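Long-range contact in hypothetical protein Atu1826 (Agrobacterium tumefaciens, PDB 2I3D), which is of unknown function but is probably an alpha/beta hydrolase that uses a serine nucleophile: residues Ser151-Pro156 and Ala210-Asn215. Residues are numbered along the deposited sequence; the frame is centred on the assembly and turned at random.
Sequences SIAPQP and ANHFFN
A153 and H212 are the closest backbone positions where two loops meet at the C-terminal end of strand 146-152, in the parallel part of the mixed sheet; their CA atoms lie 6.3 Å apart, with no hydrogen bond between the segments. The strand ends at I152, and A153 then takes up a left-handed backbone conformation; across from it, 211-214 forms a type I turn closed by F214 N to N211 O at 3.1 Å. The CB of A153 points toward that turn and lies 3.5 Å from CE1 of H212, while the edge of the F214 ring reaches the same methyl. Beside it, CG2 of I152 meets CE2 of F214 at 3.5 Å, the two side chains crossing at about a right angle. H212 swings its ring toward A153 and Q155 because chi1 (-163°) sets CG opposite the backbone N; its CE1 comes to 3.2 Å from O of A153, a buried oxygen with no hydrogen-bond partner in the model, and to 3.8 Å from CG of Q155. Both ring nitrogens are engaged beyond the two segments, fixing the rotation of the imidazole. This placement of H212 after the last strand, with NE2 hydrogen-bonded to S130 of a GxSxG motif and ND1 to D179, is consistent with the Ser-His-Asp triad of alpha/beta hydrolases.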
ATOM      1  N   SER B 151      -8.493  -1.832 -15.170  1.00  9.10           N
ATOM      2  CA  SER B 151      -8.899  -2.734 -14.075  1.00 10.19           C
ATOM      3  C   SER B 151      -7.669  -3.521 -13.693  1.00 10.48           C
ATOM      4  O   SER B 151      -7.241  -4.397 -14.445  1.00 10.42           O
ATOM      5  CB  SER B 151     -10.014  -3.677 -14.502  1.00  9.56           C
ATOM      6  OG  SER B 151     -11.210  -2.972 -14.589  1.00 12.43           O
ATOM      7  N   ILE B 152      -7.100  -3.178 -12.539  1.00  9.66           N
ATOM      8  CA  ILE B 152      -5.874  -3.769 -12.043  1.00 10.39           C
ATOM      9  C   ILE B 152      -6.288  -4.876 -11.042  1.00  9.69           C
ATOM     10  O   ILE B 152      -6.986  -4.605 -10.049  1.00 10.52           O
ATOM     11  CB  ILE B 152      -5.008  -2.743 -11.332  1.00 10.51           C
ATOM     12  CG1 ILE B 152      -4.544  -1.678 -12.332  1.00 11.35           C
ATOM     13  CG2 ILE B 152      -3.796  -3.453 -10.750  1.00 12.78           C
ATOM     14  CD1 ILE B 152      -5.587  -0.642 -12.821  1.00 16.99           C
ATOM     15  N   ALA B 153      -5.878  -6.104 -11.329  1.00  9.43           N
ATOM     16  CA  ALA B 153      -6.151  -7.250 -10.423  1.00  9.16           C
ATOM     17  C   ALA B 153      -7.642  -7.460 -10.125  1.00  9.19           C
ATOM     18  O   ALA B 153      -8.017  -7.579  -8.960  1.00  9.97           O
ATOM     19  CB  ALA B 153      -5.381  -7.130  -9.064  1.00  9.88           C
ATOM     20  N   PRO B 154      -8.478  -7.572 -11.157  1.00  9.69           N
ATOM     21  CA  PRO B 154      -9.909  -7.822 -10.898  1.00 10.19           C
ATOM     22  C   PRO B 154     -10.119  -9.247 -10.310  1.00 10.97           C
ATOM     23  O   PRO B 154      -9.244 -10.122 -10.510  1.00 11.06           O
ATOM     24  CB  PRO B 154     -10.516  -7.715 -12.299  1.00 11.44           C
ATOM     25  CG  PRO B 154      -9.443  -8.266 -13.216  1.00 11.25           C
ATOM     26  CD  PRO B 154      -8.133  -7.680 -12.589  1.00  9.52           C
ATOM     27  N   GLN B 155     -11.238  -9.496  -9.595  1.00 11.22           N
ATOM     28  CA  GLN B 155     -11.390 -10.742  -8.852  1.00 11.15           C
ATOM     29  C   GLN B 155     -12.705 -11.370  -9.298  1.00 10.45           C
ATOM     30  O   GLN B 155     -13.684 -11.388  -8.553  1.00 10.18           O
ATOM     31  CB  GLN B 155     -11.478 -10.466  -7.341  1.00 11.76           C
ATOM     32  CG  GLN B 155     -10.308  -9.710  -6.743  1.00 12.91           C
ATOM     33  CD  GLN B 155     -10.771  -9.004  -5.483  1.00 14.31           C
ATOM     34  OE1 GLN B 155     -10.488  -9.423  -4.331  1.00 17.53           O
ATOM     35  NE2 GLN B 155     -11.502  -7.925  -5.693  1.00 12.01           N
ATOM     36  N   PRO B 156     -12.755 -11.871 -10.539  1.00 10.91           N
ATOM     37  CA  PRO B 156     -14.061 -12.398 -11.026  1.00 11.07           C
ATOM     38  C   PRO B 156     -14.487 -13.767 -10.430  1.00 10.94           C
ATOM     39  O   PRO B 156     -15.604 -14.244 -10.718  1.00 11.36           O
ATOM     40  CB  PRO B 156     -13.835 -12.580 -12.534  1.00 11.19           C
ATOM     41  CG  PRO B 156     -12.276 -12.747 -12.698  1.00 12.82           C
ATOM     42  CD  PRO B 156     -11.676 -11.923 -11.550  1.00 11.98           C
ATOM     43  N   ALA B 210       4.098 -11.290 -10.699  1.00 14.38           N
ATOM     44  CA  ALA B 210       3.316 -10.365  -9.845  1.00 12.48           C
ATOM     45  C   ALA B 210       2.233 -11.121  -9.053  1.00 12.41           C
ATOM     46  O   ALA B 210       1.521 -11.952  -9.610  1.00 12.62           O
ATOM     47  CB  ALA B 210       2.681  -9.274 -10.682  1.00 11.96           C
ATOM     48  N   ASN B 211       2.120 -10.836  -7.751  1.00 12.91           N
ATOM     49  CA  ASN B 211       1.022 -11.360  -6.966  1.00 12.45           C
ATOM     50  C   ASN B 211      -0.137 -10.367  -6.979  1.00 11.33           C
ATOM     51  O   ASN B 211      -0.121  -9.447  -7.803  1.00 11.27           O
ATOM     52  CB  ASN B 211       1.464 -11.791  -5.546  1.00 13.02           C
ATOM     53  CG  ASN B 211       2.020 -10.647  -4.700  1.00 13.75           C
ATOM     54  OD1 ASN B 211       2.596 -10.881  -3.547  1.00 18.76           O
ATOM     55  ND2 ASN B 211       1.851  -9.438  -5.172  1.00  9.31           N
ATOM     56  N   HIS B 212      -1.145 -10.555  -6.097  1.00 11.57           N
ATOM     57  CA  HIS B 212      -2.295  -9.639  -6.093  1.00 11.59           C
ATOM     58  C   HIS B 212      -1.890  -8.213  -5.744  1.00 11.82           C
ATOM     59  O   HIS B 212      -2.586  -7.264  -6.064  1.00 12.32           O
ATOM     60  CB  HIS B 212      -3.378 -10.116  -5.118  1.00 11.59           C
ATOM     61  CG  HIS B 212      -4.716  -9.480  -5.349  1.00 12.20           C
ATOM     62  ND1 HIS B 212      -5.465  -9.732  -6.488  1.00 11.34           N
ATOM     63  CD2 HIS B 212      -5.450  -8.635  -4.596  1.00 14.07           C
ATOM     64  CE1 HIS B 212      -6.587  -9.030  -6.439  1.00 11.81           C
ATOM     65  NE2 HIS B 212      -6.615  -8.378  -5.285  1.00 12.92           N
ATOM     66  N   PHE B 213      -0.763  -8.087  -5.051  1.00 10.53           N
ATOM     67  CA  PHE B 213      -0.249  -6.797  -4.549  1.00 12.04           C
ATOM     68  C   PHE B 213       0.890  -6.251  -5.410  1.00 11.23           C
ATOM     69  O   PHE B 213       1.394  -5.159  -5.143  1.00 12.75           O
ATOM     70  CB  PHE B 213       0.172  -7.008  -3.116  1.00 13.28           C
ATOM     71  CG  PHE B 213      -0.864  -7.769  -2.346  1.00 14.90           C
ATOM     72  CD1 PHE B 213      -2.065  -7.160  -2.041  1.00 18.94           C
ATOM     73  CD2 PHE B 213      -0.700  -9.118  -2.111  1.00 14.61           C
ATOM     74  CE1 PHE B 213      -3.090  -7.870  -1.385  1.00 19.75           C
ATOM     75  CE2 PHE B 213      -1.705  -9.860  -1.469  1.00 18.29           C
ATOM     76  CZ  PHE B 213      -2.909  -9.229  -1.102  1.00 17.61           C
ATOM     77  N   PHE B 214       1.163  -6.929  -6.539  1.00 10.52           N
ATOM     78  CA  PHE B 214       2.279  -6.548  -7.424  1.00 11.25           C
ATOM     79  C   PHE B 214       3.543  -6.298  -6.595  1.00 11.29           C
ATOM     80  O   PHE B 214       4.337  -5.401  -6.921  1.00 11.87           O
ATOM     81  CB  PHE B 214       1.895  -5.351  -8.287  1.00 11.62           C
ATOM     82  CG  PHE B 214       0.772  -5.663  -9.205  1.00 12.06           C
ATOM     83  CD1 PHE B 214       1.033  -6.142 -10.497  1.00 13.38           C
ATOM     84  CD2 PHE B 214      -0.550  -5.580  -8.748  1.00 13.18           C
ATOM     85  CE1 PHE B 214      -0.053  -6.496 -11.386  1.00 15.56           C
ATOM     86  CE2 PHE B 214      -1.605  -5.923  -9.583  1.00 12.54           C
ATOM     87  CZ  PHE B 214      -1.370  -6.399 -10.893  1.00 12.26           C
ATOM     88  N   ASN B 215       3.768  -7.120  -5.562  1.00 12.20           N
ATOM     89  CA  ASN B 215       4.963  -6.887  -4.751  1.00 12.59           C
ATOM     90  C   ASN B 215       6.219  -7.064  -5.614  1.00 13.51           C
ATOM     91  O   ASN B 215       6.419  -8.103  -6.226  1.00 13.23           O
ATOM     92  CB  ASN B 215       5.030  -7.834  -3.549  1.00 13.47           C
ATOM     93  CG  ASN B 215       3.984  -7.513  -2.499  1.00 12.37           C
ATOM     94  OD1 ASN B 215       3.699  -6.325  -2.172  1.00 16.54           O
ATOM     95  ND2 ASN B 215       3.406  -8.553  -1.952  1.00 11.14           N
TER